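Local coordinates for purine nucleosidase, (IunH-1) (Sulfolobus solfataricus, PDB 3T8J), which belongs to the nucleosidase clan, has an alpha/beta fold built on a mixed central sheet, and carries a bound sodium ion, at residues A[113-118]-A[140-145]; A[126-131]-A[173-178]. All coordinates share one frame; numbering follows the deposited sequence.

Interaction 1: residues A[113-118]-A[140-145]; sequences AGELEF and KIKKVW
The carboxylate of Glu117 is gripped through both oxygens. OE1 accepts the indole N-H of Trp145, NE1 to OE1 2.9 Å, while OE2 makes a salt bridge with Arg2. The indole bond is nearly straight, 167° at the hydrogen; the oxygen lies in the ring plane and is approached on its anti side. CG of Glu117 sits anti to its carbonyl carbon (chi1 -60°) and the chain then runs extended, side by side with the Trp145 side chain and pointing the same way, with carboxylate and ring planes 40° apart. The CG of Lys143 lies over one indole face, toward the rim, and the amine of that lysine goes on to Asp181 and Thr183. With Arg2 and the indole N-H both on it, the buried carboxylate is probably held as the anion.

Beneath these side chains two neighbouring parallel strands, 116-120 and 141-147, pair in the middle of the sheet. Phe118 bonds through both its backbone polar atoms: its N donates to Lys143 O at 2.9 Å, and its O accepts Trp145 N at 2.9 Å. Two residues earlier on the first strand, Leu116 O accepts Lys142 N at 2.7 Å, a more bent bond. In the turn that leads in, Gly114 N donates to Lys140 O at 2.8 Å, tying the turn to the end of helix 137-140.

The other face of the sheet is apolar. CB of Phe118 meets CG2 of both Ile141 and Val144, each 4.3 Å away, on the same side, and helix 125-133 covers this face. At the exposed end, in one of the two conformers of Glu115, its OE1 lies 3.7 Å from Lys142 NZ, a salt bridge long enough to be doubtful.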
loop_
_atom_site.group_PDB
_atom_site.type_symbol
_atom_site.label_atom_id
_atom_site.label_comp_id
_atom_site.label_asym_id
_atom_site.label_seq_id
_atom_site.Cartn_x
_atom_site.Cartn_y
_atom_site.Cartn_z
ATOM N N ALA A 113 -0.573 40.166 2.657
ATOM C CA ALA A 113 -0.451 39.336 3.862
ATOM C C ALA A 113 -1.604 39.576 4.819
ATOM O O ALA A 113 -1.894 40.734 5.210
ATOM C CB ALA A 113 0.874 39.589 4.561
ATOM N N GLY A 114 -2.254 38.484 5.199
ATOM C CA GLY A 114 -3.339 38.518 6.142
ATOM C C GLY A 114 -4.701 38.775 5.549
ATOM O O GLY A 114 -5.710 38.672 6.267
ATOM N N GLU A 115 -4.753 39.110 4.256
ATOM C CA GLU A 115 -6.025 39.378 3.596
ATOM C C GLU A 115 -6.244 38.510 2.350
ATOM O O GLU A 115 -7.378 38.371 1.891
ATOM C CB GLU A 115 -6.122 40.854 3.219
ATOM C CG GLU A 115 -6.027 41.831 4.406
ATOM C CD GLU A 115 -6.973 41.497 5.555
ATOM O OE1 GLU A 115 -8.066 40.931 5.320
ATOM O OE2 GLU A 115 -6.627 41.809 6.717
ATOM N N LEU A 116 -5.184 37.905 1.824
ATOM C CA LEU A 116 -5.321 37.148 0.568
ATOM C C LEU A 116 -6.154 35.888 0.777
ATOM O O LEU A 116 -5.918 35.126 1.720
ATOM C CB LEU A 116 -3.952 36.765 -0.017
ATOM C CG LEU A 116 -3.952 36.236 -1.453
ATOM C CD1 LEU A 116 -4.495 37.279 -2.425
ATOM C CD2 LEU A 116 -2.539 35.788 -1.812
ATOM N N GLU A 117 -7.097 35.645 -0.139
ATOM C CA GLU A 117 -7.879 34.438 -0.145
ATOM C C GLU A 117 -7.560 33.655 -1.407
ATOM O O GLU A 117 -7.302 34.243 -2.459
ATOM C CB GLU A 117 -9.371 34.753 -0.038
ATOM C CG GLU A 117 -9.686 35.535 1.281
ATOM C CD GLU A 117 -11.166 35.831 1.465
ATOM O OE1 GLU A 117 -11.952 34.862 1.553
ATOM O OE2 GLU A 117 -11.544 37.043 1.561
ATOM N N PHE A 118 -7.570 32.341 -1.292
ATOM C CA PHE A 118 -7.195 31.454 -2.406
ATOM C C PHE A 118 -8.376 30.574 -2.781
ATOM O O PHE A 118 -8.840 29.769 -1.977
ATOM C CB PHE A 118 -5.979 30.589 -2.005
ATOM C CG PHE A 118 -5.296 29.907 -3.138
ATOM C CD1 PHE A 118 -4.168 30.466 -3.727
ATOM C CD2 PHE A 118 -5.745 28.678 -3.596
ATOM C CE1 PHE A 118 -3.532 29.829 -4.798
ATOM C CE2 PHE A 118 -5.108 28.030 -4.675
ATOM C CZ PHE A 118 -3.978 28.616 -5.255
ATOM N N LYS A 140 -0.064 33.948 5.967
ATOM C CA LYS A 140 -0.286 35.105 5.084
ATOM C C LYS A 140 -1.555 34.979 4.235
ATOM O O LYS A 140 -2.189 35.993 3.904
ATOM C CB LYS A 140 0.928 35.359 4.183
ATOM C CG LYS A 140 2.157 35.758 4.975
ATOM C CD LYS A 140 3.416 35.761 4.166
ATOM C CE LYS A 140 4.608 36.121 5.055
ATOM N NZ LYS A 140 5.892 36.020 4.308
ATOM N N ILE A 141 -1.919 33.757 3.875
ATOM C CA ILE A 141 -3.200 33.529 3.222
ATOM C C ILE A 141 -4.296 33.372 4.288
ATOM O O ILE A 141 -4.241 32.475 5.171
ATOM C CB ILE A 141 -3.120 32.303 2.285
ATOM C CG1 ILE A 141 -2.160 32.607 1.133
ATOM C CG2 ILE A 141 -4.531 31.862 1.854
ATOM C CD1 ILE A 141 -1.787 31.380 0.268
ATOM N N LYS A 142 -5.286 34.254 4.230
ATOM C CA LYS A 142 -6.385 34.298 5.189
ATOM C C LYS A 142 -7.275 33.054 5.145
ATOM O O LYS A 142 -7.731 32.543 6.168
ATOM C CB LYS A 142 -7.229 35.568 4.906
ATOM C CG LYS A 142 -8.441 35.742 5.766
ATOM C CD LYS A 142 -9.126 37.068 5.500
ATOM C CE LYS A 142 -10.338 37.235 6.395
ATOM N NZ LYS A 142 -10.805 38.634 6.424
ATOM N N LYS A 143 -7.547 32.560 3.939
ATOM C CA LYS A 143 -8.555 31.548 3.737
ATOM C C LYS A 143 -8.280 30.800 2.425
ATOM O O LYS A 143 -7.903 31.433 1.452
ATOM C CB LYS A 143 -9.932 32.209 3.660
ATOM C CG LYS A 143 -11.087 31.279 3.672
ATOM C CD LYS A 143 -11.271 30.627 5.040
ATOM C CE LYS A 143 -12.336 29.590 4.947
ATOM N NZ LYS A 143 -12.706 29.085 6.305
ATOM N N VAL A 144 -8.452 29.478 2.459
ATOM C CA VAL A 144 -8.441 28.626 1.245
ATOM C C VAL A 144 -9.832 28.030 1.112
ATOM O O VAL A 144 -10.310 27.309 2.003
ATOM C CB VAL A 144 -7.368 27.542 1.322
ATOM C CG1 VAL A 144 -7.314 26.744 0.013
ATOM C CG2 VAL A 144 -6.002 28.190 1.608
ATOM N N TRP A 145 -10.457 28.286 -0.046
ATOM C CA TRP A 145 -11.769 27.750 -0.404
ATOM C C TRP A 145 -11.547 26.627 -1.418
ATOM O O TRP A 145 -11.107 26.894 -2.521
ATOM C CB TRP A 145 -12.628 28.859 -1.010
ATOM C CG TRP A 145 -12.832 30.081 -0.139
ATOM C CD1 TRP A 145 -12.129 31.268 -0.178
ATOM C CD2 TRP A 145 -13.837 30.256 0.869
ATOM N NE1 TRP A 145 -12.642 32.149 0.743
ATOM C CE2 TRP A 145 -13.678 31.548 1.411
ATOM C CE3 TRP A 145 -14.846 29.431 1.383
ATOM C CZ2 TRP A 145 -14.494 32.023 2.421
ATOM C CZ3 TRP A 145 -15.659 29.919 2.391
ATOM C CH2 TRP A 145 -15.464 31.197 2.907
#

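Interaction 2: residues A[126-131]-A[173-178]; sequences NLALAY and KIVFNA
Ala178 sets its methyl over one face of the Tyr131 ring, a CH-pi contact in which CB stands 3.8 Å from the ring centroid and 16° off the normal. The methyl is displaced a little toward the rim, with CE1 the nearest ring atom. CG of Tyr131 lies anti to its backbone N (chi1 169°). The ring lies against both Ala178 and Ile174.

The remaining side-chain contacts are aliphatic. CG2 of Ile174, anti to its own backbone N, fits between the Tyr131 ring and Ala128, 3.7 Å from CD2 of the former and 4.1 Å from CB of the latter. Val175 crosses Leu127 at about a right angle, and its CG2 touches CD2 of the leucine at 4.0 Å while also lying against the backbone N of Ala128. The small Ala128 marks the close approach of the backbones, its CA 5.8 Å from that of Val175; the axes of the segments 126-131 and 173-177 pass 9.0 Å apart at 60°.

Polar contact is confined to one water. It is 2.6 Å from Tyr131 OH and donates to Ala178 O at 2.7 Å, bridging the two segments beside the methyl-on-ring contact. The same hydroxyl is hydrogen-bonded to Lys66 of the second subunit, where Leu68 of that chain also packs on Ile174.

With no direct hydrogen bond between the segments, the helices are held by shape and apolar burial, and the tyrosine hydroxyl, gripped by water and lysine, links this packing to the subunit interface.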
loop_
_atom_site.group_PDB
_atom_site.type_symbol
_atom_site.label_atom_id
_atom_site.label_comp_id
_atom_site.label_asym_id
_atom_site.label_seq_id
_atom_site.Cartn_x
_atom_site.Cartn_y
_atom_site.Cartn_z
ATOM N N ASN A 126 -0.207 23.835 -7.579
ATOM C CA ASN A 126 0.442 25.149 -7.450
ATOM C C ASN A 126 0.508 25.609 -6.003
ATOM O O ASN A 126 1.518 26.174 -5.582
ATOM C CB ASN A 126 -0.262 26.223 -8.279
ATOM C CG ASN A 126 -0.076 26.034 -9.756
ATOM O OD1 ASN A 126 0.940 25.529 -10.188
ATOM N ND2 ASN A 126 -1.068 26.473 -10.542
ATOM N N LEU A 127 -0.589 25.401 -5.256
ATOM C CA LEU A 127 -0.587 25.825 -3.832
ATOM C C LEU A 127 0.407 24.990 -3.049
ATOM O O LEU A 127 1.084 25.518 -2.139
ATOM C CB LEU A 127 -1.994 25.778 -3.233
ATOM C CG LEU A 127 -2.145 26.257 -1.783
ATOM C CD1 LEU A 127 -1.764 27.720 -1.680
ATOM C CD2 LEU A 127 -3.590 26.053 -1.316
ATOM N N ALA A 128 0.489 23.687 -3.310
ATOM C CA ALA A 128 1.472 22.838 -2.658
ATOM C C ALA A 128 2.894 23.290 -2.949
ATOM O O ALA A 128 3.707 23.372 -2.028
ATOM C CB ALA A 128 1.286 21.354 -3.053
ATOM N N LEU A 129 3.219 23.561 -4.212
ATOM C CA LEU A 129 4.562 24.011 -4.573
ATOM C C LEU A 129 4.909 25.356 -3.901
ATOM O O LEU A 129 6.019 25.526 -3.408
ATOM C CB LEU A 129 4.731 24.063 -6.103
ATOM C CG LEU A 129 6.167 24.178 -6.623
ATOM C CD1 LEU A 129 7.126 23.236 -5.910
ATOM C CD2 LEU A 129 6.193 23.919 -8.128
ATOM N N ALA A 130 3.953 26.295 -3.863
ATOM C CA ALA A 130 4.170 27.562 -3.186
ATOM C C ALA A 130 4.476 27.324 -1.698
ATOM O O ALA A 130 5.408 27.931 -1.135
ATOM C CB ALA A 130 2.938 28.482 -3.361
ATOM N N TYR A 131 3.687 26.467 -1.045
ATOM C CA TYR A 131 3.911 26.140 0.394
ATOM C C TYR A 131 5.301 25.539 0.602
ATOM O O TYR A 131 5.996 25.901 1.553
ATOM C CB TYR A 131 2.828 25.188 0.933
ATOM C CG TYR A 131 3.173 24.632 2.285
ATOM C CD1 TYR A 131 3.031 25.419 3.402
ATOM C CD2 TYR A 131 3.732 23.370 2.420
ATOM C CE1 TYR A 131 3.417 24.937 4.649
ATOM C CE2 TYR A 131 4.109 22.879 3.645
ATOM C CZ TYR A 131 3.943 23.668 4.752
ATOM O OH TYR A 131 4.331 23.219 6.025
ATOM N N LYS A 173 -2.516 16.250 -0.101
ATOM C CA LYS A 173 -2.071 15.842 1.248
ATOM C C LYS A 173 -1.215 16.942 1.854
ATOM O O LYS A 173 -1.379 17.297 3.056
ATOM C CB LYS A 173 -1.304 14.515 1.192
ATOM C CG LYS A 173 -1.011 13.905 2.569
ATOM C CD LYS A 173 -0.624 12.400 2.428
ATOM C CE LYS A 173 -0.839 11.583 3.683
ATOM N NZ LYS A 173 -2.258 11.204 4.007
ATOM N N ILE A 174 -0.303 17.517 1.076
ATOM C CA ILE A 174 0.529 18.638 1.557
ATOM C C ILE A 174 -0.338 19.820 2.014
ATOM O O ILE A 174 -0.143 20.375 3.101
ATOM C CB ILE A 174 1.528 19.082 0.451
ATOM C CG1 ILE A 174 2.584 18.001 0.270
ATOM C CG2 ILE A 174 2.184 20.439 0.800
ATOM C CD1 ILE A 174 3.353 18.158 -1.089
ATOM N N VAL A 175 -1.341 20.185 1.243
ATOM C CA VAL A 175 -2.189 21.333 1.544
ATOM C C VAL A 175 -3.017 21.084 2.822
ATOM O O VAL A 175 -3.118 21.975 3.673
ATOM C CB VAL A 175 -3.069 21.677 0.324
ATOM C CG1 VAL A 175 -4.227 22.597 0.693
ATOM C CG2 VAL A 175 -2.175 22.319 -0.741
ATOM N N PHE A 176 -3.580 19.876 2.937
ATOM C CA PHE A 176 -4.429 19.541 4.082
ATOM C C PHE A 176 -3.633 19.357 5.364
ATOM O O PHE A 176 -4.247 19.405 6.435
ATOM C CB PHE A 176 -5.361 18.353 3.765
ATOM C CG PHE A 176 -6.611 18.749 3.057
ATOM C CD1 PHE A 176 -6.592 19.029 1.696
ATOM C CD2 PHE A 176 -7.812 18.834 3.713
ATOM C CE1 PHE A 176 -7.744 19.397 1.018
ATOM C CE2 PHE A 176 -8.956 19.232 3.051
ATOM C CZ PHE A 176 -8.925 19.484 1.686
ATOM N N ASN A 177 -2.314 19.135 5.270
ATOM C CA ASN A 177 -1.447 18.950 6.447
ATOM C C ASN A 177 -0.724 20.245 6.858
ATOM O O ASN A 177 -0.150 20.315 7.956
ATOM C CB ASN A 177 -0.424 17.849 6.145
ATOM C CG ASN A 177 0.442 17.498 7.324
ATOM O OD1 ASN A 177 -0.040 17.012 8.346
ATOM N ND2 ASN A 177 1.743 17.737 7.185
ATOM N N ALA A 178 -0.762 21.277 6.017
ATOM C CA ALA A 178 0.064 22.491 6.198
ATOM C C ALA A 178 -0.393 23.411 7.334
ATOM O O ALA A 178 0.431 24.133 7.910
ATOM C CB ALA A 178 0.133 23.292 4.900
HETATM O O HOH W 1 3.161 24.215 8.120
#

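The two contacts sit 14 Å apart, centre to centre, and alternate along the chain: strand 116-120, helix 125-133, strand 141-147, helix 169-177. Interaction 1 joins two adjacent parallel strands of the central sheet; interaction 2 joins two helices, the first of which lies on the crossover between those strands. Leu127 connects them, its side chain meeting Phe118, Ile141 and Val144 on the sheet while it also takes part in the helix pair. The pair thus lies on the face of the sheet that carries Phe118 and Val144, and this helix layer reaches the second subunit. Ile121 and Ser122, which bind the sodium ion, directly follow strand 116-120, so the strand pairing lies just before the metal site.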